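Long-range contacts in mitochondrial dynamics protein MID49 (Mus musculus, PDB 4WOY), which recruits the dynamin-related fission GTPase Drp1 to the mitochondrial outer membrane and regulates its GTPase activity: residues Glu76-Leu81 against Ser113-Phe118; Trp82-Gly87 against Trp98-Thr103; Tyr123-Val128 against Ala201-Leu206. The protein carries 1 engineered substitution. All blocks are in the same frame, centred on the assembly; numbering follows the deposited sequence.

How the interactions relate
All three contacts lie in the nucleotidyltransferase-like domain, on the same side of the chain's centre, and are partly buried, interaction 3 in half its touching residues, the others in fewer. Interaction 2 is the backbone-bonded hairpin of strands 82-86 and 97-102. Interaction 1 joins two loops next to Trp82 through an indole N-H, a carboxylate and a leucine methyl. Interaction 3 ties the start of helix 126-139 to the turn before strand 205-208, largely through serine hydroxyls, an asparagine and another indole. Interactions 2 and 3 meet in one sheet, where Trp98 and Trp205 backbones bond; backbone hydrogen bonds also join Val100 to Leu124 and Phe118 to Ser125. An Arg102-Asp116 salt bridge links interactions 1 and 2.

Interaction 1 of 3, residues Glu76-Leu81 against Ser113-Phe118; sequences ELEPGL and SPWDRF
Trp115 reaches across to the 76-81 loop and is held there on its edge and on one face. Its NE1 donates to Glu76 O at 2.9 Å, a fairly straight bond (162° at the hydrogen) that leaves in the plane of the indole but comes down on the carbonyl from above the carbonyl plane. Over the ring, Leu77 lays CD2 on the five-membered part, 3.9 Å from its centroid, as a CH-pi contact; the two side chains cross at about a right angle. This is the tight part of the contact, and Trp82, Leu124 and Phe48 pack around the same indole.

Next to it, Glu78 opens a type II beta turn that ends at Leu81, where Leu81 N returns to Glu78 O. The other loop has its own turn: Ser113 OG accepts from Trp115 N at 3.1 Å, an ST turn. The same hydroxyl donates to Glu78 OE2 at 2.9 Å, on the syn side, somewhat out of the carboxylate plane. A bend at chi2 (83°) swings CD of Glu78 back toward Ser113, and OE1 takes a hydrogen bond from Trp82 NE1.

Packing thins toward solvent. Leu81 CD2 comes no nearer than 4.1 Å to Ser113 CB, and the carboxylate of Glu76, an exposed residue, leads away from the 113-118 loop.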
loop_
_atom_site.group_PDB
_atom_site.type_symbol
_atom_site.label_atom_id
_atom_site.label_comp_id
_atom_site.label_asym_id
_atom_site.label_seq_id
_atom_site.Cartn_x
_atom_site.Cartn_y
_atom_site.Cartn_z
ATOM N N GLU A 76 -0.656 -11.749 -16.249
ATOM C CA GLU A 76 0.470 -12.393 -16.919
ATOM C C GLU A 76 0.571 -11.829 -18.324
ATOM O O GLU A 76 -0.189 -12.223 -19.203
ATOM C CB GLU A 76 0.326 -13.914 -16.942
ATOM C CG GLU A 76 0.393 -14.507 -15.538
ATOM C CD GLU A 76 0.083 -15.977 -15.468
ATOM O OE1 GLU A 76 -0.385 -16.566 -16.477
ATOM O OE2 GLU A 76 0.327 -16.542 -14.383
ATOM N N LEU A 77 1.504 -10.901 -18.528
ATOM C CA LEU A 77 1.672 -10.279 -19.837
ATOM C C LEU A 77 2.614 -11.107 -20.741
ATOM O O LEU A 77 3.597 -11.676 -20.269
ATOM C CB LEU A 77 2.197 -8.850 -19.674
ATOM C CG LEU A 77 1.307 -7.857 -18.916
ATOM C CD1 LEU A 77 1.943 -6.464 -18.836
ATOM C CD2 LEU A 77 -0.062 -7.787 -19.563
ATOM N N GLU A 78 2.293 -11.215 -22.025
ATOM C CA GLU A 78 3.209 -11.866 -22.977
ATOM C C GLU A 78 4.562 -11.146 -23.006
ATOM O O GLU A 78 4.619 -9.933 -23.150
ATOM C CB GLU A 78 2.622 -11.917 -24.400
ATOM C CG GLU A 78 1.299 -12.671 -24.530
ATOM C CD GLU A 78 0.072 -11.829 -24.159
ATOM O OE1 GLU A 78 0.228 -10.720 -23.605
ATOM O OE2 GLU A 78 -1.056 -12.281 -24.436
ATOM N N PRO A 79 5.648 -11.889 -22.813
ATOM C CA PRO A 79 6.973 -11.247 -22.797
ATOM C C PRO A 79 7.337 -10.537 -24.101
ATOM O O PRO A 79 7.260 -11.130 -25.168
ATOM C CB PRO A 79 7.927 -12.418 -22.523
ATOM C CG PRO A 79 7.136 -13.663 -22.881
ATOM C CD PRO A 79 5.710 -13.342 -22.565
ATOM N N GLY A 80 7.700 -9.261 -24.000
ATOM C CA GLY A 80 8.103 -8.483 -25.157
ATOM C C GLY A 80 6.979 -7.918 -26.010
ATOM O O GLY A 80 7.222 -7.246 -27.010
ATOM N N LEU A 81 5.744 -8.201 -25.625
ATOM C CA LEU A 81 4.579 -7.664 -26.324
ATOM C C LEU A 81 4.167 -6.354 -25.681
ATOM O O LEU A 81 3.319 -5.632 -26.195
ATOM C CB LEU A 81 3.418 -8.653 -26.272
ATOM C CG LEU A 81 2.527 -8.871 -27.488
ATOM C CD1 LEU A 81 3.337 -9.335 -28.694
ATOM C CD2 LEU A 81 1.450 -9.905 -27.135
ATOM N N SER A 113 -3.552 -10.828 -28.238
ATOM C CA SER A 113 -3.482 -10.934 -26.787
ATOM C C SER A 113 -4.839 -10.732 -26.121
ATOM O O SER A 113 -5.574 -9.814 -26.481
ATOM C CB SER A 113 -2.502 -9.918 -26.222
ATOM O OG SER A 113 -2.656 -9.854 -24.813
ATOM N N PRO A 114 -5.160 -11.575 -25.123
ATOM C CA PRO A 114 -6.418 -11.447 -24.375
ATOM C C PRO A 114 -6.512 -10.113 -23.653
ATOM O O PRO A 114 -7.609 -9.633 -23.375
ATOM C CB PRO A 114 -6.357 -12.624 -23.372
ATOM C CG PRO A 114 -4.857 -12.953 -23.260
ATOM C CD PRO A 114 -4.338 -12.715 -24.640
ATOM N N TRP A 115 -5.375 -9.494 -23.375
ATOM C CA TRP A 115 -5.405 -8.204 -22.730
ATOM C C TRP A 115 -5.771 -7.062 -23.702
ATOM O O TRP A 115 -6.007 -5.920 -23.256
ATOM C CB TRP A 115 -4.055 -7.919 -22.072
ATOM C CG TRP A 115 -3.635 -8.961 -21.066
ATOM C CD1 TRP A 115 -2.551 -9.801 -21.156
ATOM C CD2 TRP A 115 -4.285 -9.273 -19.814
ATOM N NE1 TRP A 115 -2.491 -10.611 -20.040
ATOM C CE2 TRP A 115 -3.539 -10.309 -19.206
ATOM C CE3 TRP A 115 -5.432 -8.792 -19.164
ATOM C CZ2 TRP A 115 -3.908 -10.867 -17.972
ATOM C CZ3 TRP A 115 -5.787 -9.341 -17.930
ATOM C CH2 TRP A 115 -5.025 -10.365 -17.350
ATOM N N ASP A 116 -5.798 -7.346 -25.011
ATOM C CA ASP A 116 -6.050 -6.283 -26.001
ATOM C C ASP A 116 -7.431 -5.613 -25.832
ATOM O O ASP A 116 -7.584 -4.435 -26.162
ATOM C CB ASP A 116 -5.934 -6.796 -27.438
ATOM C CG ASP A 116 -4.508 -7.085 -27.850
ATOM O OD1 ASP A 116 -3.564 -6.634 -27.167
ATOM O OD2 ASP A 116 -4.334 -7.758 -28.883
ATOM N N ARG A 117 -8.415 -6.331 -25.289
ATOM C CA ARG A 117 -9.737 -5.733 -25.093
ATOM C C ARG A 117 -9.720 -4.582 -24.065
ATOM O O ARG A 117 -10.669 -3.797 -23.991
ATOM C CB ARG A 117 -10.751 -6.776 -24.669
ATOM C CG ARG A 117 -10.497 -7.314 -23.318
ATOM C CD ARG A 117 -11.634 -8.208 -22.893
ATOM N NE ARG A 117 -12.727 -7.428 -22.343
ATOM C CZ ARG A 117 -13.673 -7.937 -21.559
ATOM N NH1 ARG A 117 -13.658 -9.232 -21.241
ATOM N NH2 ARG A 117 -14.631 -7.146 -21.090
ATOM N N PHE A 118 -8.650 -4.490 -23.281
ATOM C CA PHE A 118 -8.490 -3.400 -22.328
ATOM C C PHE A 118 -7.625 -2.286 -22.883
ATOM O O PHE A 118 -7.195 -1.394 -22.147
ATOM C CB PHE A 118 -7.908 -3.939 -21.021
ATOM C CG PHE A 118 -8.673 -5.100 -20.490
ATOM C CD1 PHE A 118 -9.952 -4.910 -19.957
ATOM C CD2 PHE A 118 -8.159 -6.392 -20.588
ATOM C CE1 PHE A 118 -10.693 -5.995 -19.487
ATOM C CE2 PHE A 118 -8.894 -7.481 -20.123
ATOM C CZ PHE A 118 -10.174 -7.279 -19.575
#

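Interaction 2 of 3, residues Trp82-Gly87 against Trp98-Thr103; sequences WSLVPG and WAVRRT
A beta hairpin, strand 82-86 running back along strand 97-102, brings Trp98 onto Pro86 at one end and Trp82 against Arg102 at the other. At the first end the proline ring lies over one face of the indole: Pro86 CG stands 3.6 Å from the centroid of the six-membered ring, while Pro86 CA sits over the centre of the ring system. Leu84 comes to the same indole at its edge, CB to Trp98 CZ3 at 3.5 Å.

At the second end, the aliphatic part of Arg102 crosses Trp82 obliquely. Its CD is 3.7 Å from the centroid of the Trp82 six-membered ring and only 12° off the normal, a CH-pi contact, whereas the guanidinium carbon is so far away that any cation-pi attraction is at most weak. The bend at chi2 (60°) puts CD over the ring; beyond it, NE makes a salt bridge to Asp116 OD1 and NH2 a hydrogen bond to His108 O, the indole N-H of Trp82 being already bonded to Glu78.

The antiparallel ladder runs the whole length: Trp82-Arg102, Leu84-Val100 and Pro86-Trp98 are non-hydrogen-bonded pairs, Ser83-Arg101 and Val85-Ala99 hydrogen-bonded ones with two bonds each, the shortest being Ala99 N to Val85 O at 2.6 Å. Strand 97-102 carries the hairpin into the larger mixed sheet of the nucleotidyltransferase-like domain, since its other edge pairs with strand 205-208.

The face bearing Ser83, Val85, Ala99 and Arg101 has a different character. Val85 CG2 is centred over the guanidinium of Arg101, 3.5 Å from CZ, and Val85 CB meets Ala99 CB at 4.1 Å.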
loop_
_atom_site.group_PDB
_atom_site.type_symbol
_atom_site.label_atom_id
_atom_site.label_comp_id
_atom_site.label_asym_id
_atom_site.label_seq_id
_atom_site.Cartn_x
_atom_site.Cartn_y
_atom_site.Cartn_z
ATOM N N TRP A 82 4.781 -6.067 -24.539
ATOM C CA TRP A 82 4.397 -4.930 -23.713
ATOM C C TRP A 82 5.635 -4.256 -23.174
ATOM O O TRP A 82 6.622 -4.915 -22.852
ATOM C CB TRP A 82 3.495 -5.366 -22.554
ATOM C CG TRP A 82 2.300 -6.150 -22.989
ATOM C CD1 TRP A 82 2.200 -7.519 -23.123
ATOM C CD2 TRP A 82 1.018 -5.609 -23.359
ATOM N NE1 TRP A 82 0.926 -7.849 -23.543
ATOM C CE2 TRP A 82 0.187 -6.702 -23.700
ATOM C CE3 TRP A 82 0.494 -4.302 -23.426
ATOM C CZ2 TRP A 82 -1.142 -6.530 -24.110
ATOM C CZ3 TRP A 82 -0.848 -4.133 -23.826
ATOM C CH2 TRP A 82 -1.644 -5.247 -24.162
ATOM N N SER A 83 5.566 -2.933 -23.089
ATOM C CA SER A 83 6.711 -2.119 -22.714
ATOM C C SER A 83 6.279 -1.092 -21.684
ATOM O O SER A 83 5.140 -0.691 -21.659
ATOM C CB SER A 83 7.298 -1.450 -23.955
ATOM O OG SER A 83 8.149 -0.381 -23.600
ATOM N N LEU A 84 7.178 -0.683 -20.819
ATOM C CA LEU A 84 6.846 0.275 -19.786
ATOM C C LEU A 84 7.243 1.647 -20.216
ATOM O O LEU A 84 8.299 1.840 -20.811
ATOM C CB LEU A 84 7.553 -0.056 -18.476
ATOM C CG LEU A 84 7.204 -1.453 -17.997
ATOM C CD1 LEU A 84 7.864 -1.689 -16.666
ATOM C CD2 LEU A 84 5.682 -1.635 -17.915
ATOM N N VAL A 85 6.374 2.600 -19.939
ATOM C CA VAL A 85 6.699 3.985 -20.160
ATOM C C VAL A 85 6.443 4.745 -18.860
ATOM O O VAL A 85 5.322 4.786 -18.359
ATOM C CB VAL A 85 5.873 4.563 -21.318
ATOM C CG1 VAL A 85 6.300 5.979 -21.602
ATOM C CG2 VAL A 85 6.059 3.702 -22.554
ATOM N N PRO A 86 7.493 5.332 -18.287
ATOM C CA PRO A 86 7.334 6.069 -17.025
ATOM C C PRO A 86 6.429 7.285 -17.189
ATOM O O PRO A 86 6.614 8.041 -18.155
ATOM C CB PRO A 86 8.763 6.488 -16.695
ATOM C CG PRO A 86 9.579 5.534 -17.455
ATOM C CD PRO A 86 8.900 5.275 -18.711
ATOM N N GLY A 87 5.480 7.472 -16.272
ATOM C CA GLY A 87 4.500 8.542 -16.394
ATOM C C GLY A 87 5.095 9.932 -16.580
ATOM O O GLY A 87 4.490 10.786 -17.208
ATOM N N TRP A 98 2.762 5.140 -14.434
ATOM C CA TRP A 98 3.475 4.465 -15.512
ATOM C C TRP A 98 2.480 4.016 -16.588
ATOM O O TRP A 98 1.329 3.667 -16.265
ATOM C CB TRP A 98 4.266 3.260 -14.963
ATOM C CG TRP A 98 5.606 3.604 -14.360
ATOM C CD1 TRP A 98 5.860 4.287 -13.189
ATOM C CD2 TRP A 98 6.885 3.272 -14.906
ATOM N NE1 TRP A 98 7.214 4.403 -12.988
ATOM C CE2 TRP A 98 7.866 3.782 -14.024
ATOM C CE3 TRP A 98 7.293 2.594 -16.053
ATOM C CZ2 TRP A 98 9.220 3.629 -14.254
ATOM C CZ3 TRP A 98 8.655 2.436 -16.281
ATOM C CH2 TRP A 98 9.598 2.947 -15.383
ATOM N N ALA A 99 2.905 4.031 -17.854
ATOM C CA ALA A 99 2.050 3.516 -18.930
ATOM C C ALA A 99 2.541 2.141 -19.352
ATOM O O ALA A 99 3.715 1.807 -19.211
ATOM C CB ALA A 99 1.998 4.451 -20.119
ATOM N N VAL A 100 1.609 1.338 -19.830
ATOM C CA VAL A 100 1.905 0.011 -20.319
ATOM C C VAL A 100 1.561 0.020 -21.820
ATOM O O VAL A 100 0.387 0.085 -22.206
ATOM C CB VAL A 100 1.112 -1.093 -19.525
ATOM C CG1 VAL A 100 1.451 -2.470 -20.022
ATOM C CG2 VAL A 100 1.396 -1.005 -18.030
ATOM N N ARG A 101 2.603 -0.018 -22.653
ATOM C CA ARG A 101 2.492 0.184 -24.096
ATOM C C ARG A 101 2.428 -1.150 -24.822
ATOM O O ARG A 101 3.274 -2.027 -24.642
ATOM C CB ARG A 101 3.691 0.997 -24.612
ATOM C CG ARG A 101 3.614 1.440 -26.065
ATOM C CD ARG A 101 4.973 1.968 -26.570
ATOM N NE ARG A 101 5.185 3.379 -26.257
ATOM C CZ ARG A 101 6.375 3.925 -26.008
ATOM N NH1 ARG A 101 7.482 3.176 -26.014
ATOM N NH2 ARG A 101 6.460 5.225 -25.739
ATOM N N ARG A 102 1.418 -1.298 -25.649
ATOM C CA ARG A 102 1.296 -2.455 -26.492
ATOM C C ARG A 102 2.343 -2.307 -27.590
ATOM O O ARG A 102 2.594 -1.208 -28.075
ATOM C CB ARG A 102 -0.121 -2.585 -27.033
ATOM C CG ARG A 102 -0.309 -3.735 -27.993
ATOM C CD ARG A 102 -0.011 -5.109 -27.393
ATOM N NE ARG A 102 -0.799 -6.103 -28.121
ATOM C CZ ARG A 102 -0.451 -6.633 -29.292
ATOM N NH1 ARG A 102 0.690 -6.290 -29.874
ATOM N NH2 ARG A 102 -1.247 -7.511 -29.891
ATOM N N THR A 103 2.997 -3.418 -27.912
ATOM C CA THR A 103 4.153 -3.462 -28.812
ATOM C C THR A 103 3.900 -4.409 -29.993
ATOM O O THR A 103 2.991 -5.226 -29.931
ATOM C CB THR A 103 5.408 -3.972 -28.029
ATOM O OG1 THR A 103 5.708 -3.108 -26.927
ATOM C CG2 THR A 103 6.515 -3.951 -28.863
#

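Interaction 3 of 3, residues Tyr123-Val128 against Ala201-Leu206; sequences YLSSRV and ASNLWL
Ser126 and Trp205 meet through carbon and ring: Ser126 CB sits over one face of the indole, 3.8 Å from the centroid of the five-membered ring, and Leu124 CD2 lies 4.0 Å from Trp205 CZ2, the two side chains crossing at a slant.

Side-chain hydrogen bonds come next. Trp205 NE1 donates to Leu124 O at 3.0 Å, in the plane of the indole and from above the carbonyl plane. Asn203 OD1 accepts twice, from Ser125 OG at 2.8 Å and from Arg127 NH2 at 3.3 Å, the latter on a lone pair. The arginine and the asparagine lie side by side, pointing the same way, with their flat groups 58° apart. Ser126 OG, drawn back between its own backbone N and carbonyl carbon (chi1 67°), lies 2.6 Å from Ser202 O and 2.7 Å from Leu204 O; its single proton can serve either.

Backbone bonds add Ser126 N to Asn203 O at 3.2 Å and a weak one from Arg127 N to Ser202 O.

Ser125 OG also accepts from Val128 N, so the residue that binds Asn203 is the N-cap of helix 126-139: a capped helix start docked on the turn that leads into strand 205-208.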
loop_
_atom_site.group_PDB
_atom_site.type_symbol
_atom_site.label_atom_id
_atom_site.label_comp_id
_atom_site.label_asym_id
_atom_site.label_seq_id
_atom_site.Cartn_x
_atom_site.Cartn_y
_atom_site.Cartn_z
ATOM N N TYR A 123 -2.350 1.670 -25.406
ATOM C CA TYR A 123 -1.960 1.370 -24.048
ATOM C C TYR A 123 -2.974 0.530 -23.329
ATOM O O TYR A 123 -4.182 0.704 -23.509
ATOM C CB TYR A 123 -1.752 2.665 -23.277
ATOM C CG TYR A 123 -0.620 3.491 -23.827
ATOM C CD1 TYR A 123 0.691 3.305 -23.370
ATOM C CD2 TYR A 123 -0.848 4.444 -24.816
ATOM C CE1 TYR A 123 1.746 4.058 -23.888
ATOM C CE2 TYR A 123 0.204 5.211 -25.344
ATOM C CZ TYR A 123 1.492 5.000 -24.880
ATOM O OH TYR A 123 2.529 5.752 -25.376
ATOM N N LEU A 124 -2.473 -0.362 -22.489
ATOM C CA LEU A 124 -3.313 -1.150 -21.618
ATOM C C LEU A 124 -3.868 -0.269 -20.500
ATOM O O LEU A 124 -3.118 0.247 -19.670
ATOM C CB LEU A 124 -2.516 -2.305 -21.025
ATOM C CG LEU A 124 -3.241 -3.300 -20.137
ATOM C CD1 LEU A 124 -4.288 -4.010 -20.942
ATOM C CD2 LEU A 124 -2.218 -4.269 -19.599
ATOM N N SER A 125 -5.189 -0.108 -20.486
ATOM C CA SER A 125 -5.822 0.874 -19.608
ATOM C C SER A 125 -6.156 0.312 -18.232
ATOM O O SER A 125 -6.993 -0.556 -18.124
ATOM C CB SER A 125 -7.103 1.412 -20.241
ATOM O OG SER A 125 -7.767 2.296 -19.344
ATOM N N SER A 126 -5.537 0.843 -17.186
ATOM C CA SER A 126 -5.895 0.421 -15.847
ATOM C C SER A 126 -7.379 0.740 -15.580
ATOM O O SER A 126 -8.076 -0.068 -14.981
ATOM C CB SER A 126 -4.966 1.070 -14.812
ATOM O OG SER A 126 -5.162 2.457 -14.751
ATOM N N ARG A 127 -7.859 1.887 -16.079
ATOM C CA ARG A 127 -9.236 2.314 -15.849
ATOM C C ARG A 127 -10.249 1.321 -16.385
ATOM O O ARG A 127 -11.240 1.045 -15.721
ATOM C CB ARG A 127 -9.517 3.678 -16.487
ATOM C CG ARG A 127 -11.016 4.019 -16.589
ATOM C CD ARG A 127 -11.255 5.378 -17.229
ATOM N NE ARG A 127 -10.697 5.453 -18.584
ATOM C CZ ARG A 127 -11.309 5.001 -19.681
ATOM N NH1 ARG A 127 -12.518 4.439 -19.597
ATOM N NH2 ARG A 127 -10.716 5.120 -20.866
ATOM N N VAL A 128 -10.020 0.807 -17.586
ATOM C CA VAL A 128 -10.931 -0.166 -18.179
ATOM C C VAL A 128 -10.854 -1.498 -17.418
ATOM O O VAL A 128 -11.878 -2.140 -17.138
ATOM C CB VAL A 128 -10.635 -0.361 -19.684
ATOM C CG1 VAL A 128 -11.538 -1.440 -20.288
ATOM C CG2 VAL A 128 -10.820 0.972 -20.426
ATOM N N ALA A 201 -4.997 10.932 -15.510
ATOM C CA ALA A 201 -4.642 9.770 -16.339
ATOM C C ALA A 201 -4.985 8.386 -15.767
ATOM O O ALA A 201 -4.119 7.689 -15.245
ATOM C CB ALA A 201 -3.187 9.827 -16.635
ATOM N N SER A 202 -6.233 7.972 -15.946
ATOM C CA SER A 202 -6.737 6.720 -15.400
ATOM C C SER A 202 -6.392 5.576 -16.322
ATOM O O SER A 202 -6.476 4.408 -15.939
ATOM C CB SER A 202 -8.254 6.784 -15.160
ATOM O OG SER A 202 -8.572 7.207 -13.842
ATOM N N ASN A 203 -5.953 5.903 -17.527
ATOM C CA ASN A 203 -5.333 4.878 -18.344
ATOM C C ASN A 203 -3.976 4.461 -17.737
ATOM O O ASN A 203 -3.575 3.311 -17.835
ATOM C CB ASN A 203 -5.170 5.378 -19.783
ATOM C CG ASN A 203 -6.510 5.646 -20.461
ATOM O OD1 ASN A 203 -7.487 4.923 -20.247
ATOM N ND2 ASN A 203 -6.567 6.715 -21.258
ATOM N N LEU A 204 -3.306 5.377 -17.048
ATOM C CA LEU A 204 -2.027 5.060 -16.427
ATOM C C LEU A 204 -2.158 4.175 -15.177
ATOM O O LEU A 204 -3.177 4.201 -14.484
ATOM C CB LEU A 204 -1.268 6.336 -16.071
ATOM C CG LEU A 204 -0.961 7.229 -17.280
ATOM C CD1 LEU A 204 -0.219 8.466 -16.859
ATOM C CD2 LEU A 204 -0.175 6.486 -18.339
ATOM N N TRP A 205 -1.110 3.397 -14.925
ATOM C CA TRP A 205 -0.977 2.539 -13.749
ATOM C C TRP A 205 -0.285 3.302 -12.621
ATOM O O TRP A 205 0.449 4.253 -12.879
ATOM C CB TRP A 205 -0.177 1.279 -14.105
ATOM C CG TRP A 205 -0.923 0.448 -15.066
ATOM C CD1 TRP A 205 -1.273 0.780 -16.344
ATOM C CD2 TRP A 205 -1.476 -0.843 -14.822
ATOM N NE1 TRP A 205 -2.012 -0.226 -16.909
ATOM C CE2 TRP A 205 -2.146 -1.235 -16.002
ATOM C CE3 TRP A 205 -1.461 -1.708 -13.723
ATOM C CZ2 TRP A 205 -2.792 -2.452 -16.109
ATOM C CZ3 TRP A 205 -2.102 -2.908 -13.831
ATOM C CH2 TRP A 205 -2.761 -3.278 -15.018
ATOM N N LEU A 206 -0.521 2.900 -11.376
ATOM C CA LEU A 206 0.112 3.567 -10.258
ATOM C C LEU A 206 1.355 2.768 -9.797
ATOM O O LEU A 206 1.327 1.540 -9.644
ATOM C CB LEU A 206 -0.895 3.722 -9.128
ATOM C CG LEU A 206 -0.490 4.524 -7.906
ATOM C CD1 LEU A 206 -0.526 5.998 -8.280
ATOM C CD2 LEU A 206 -1.429 4.232 -6.787
#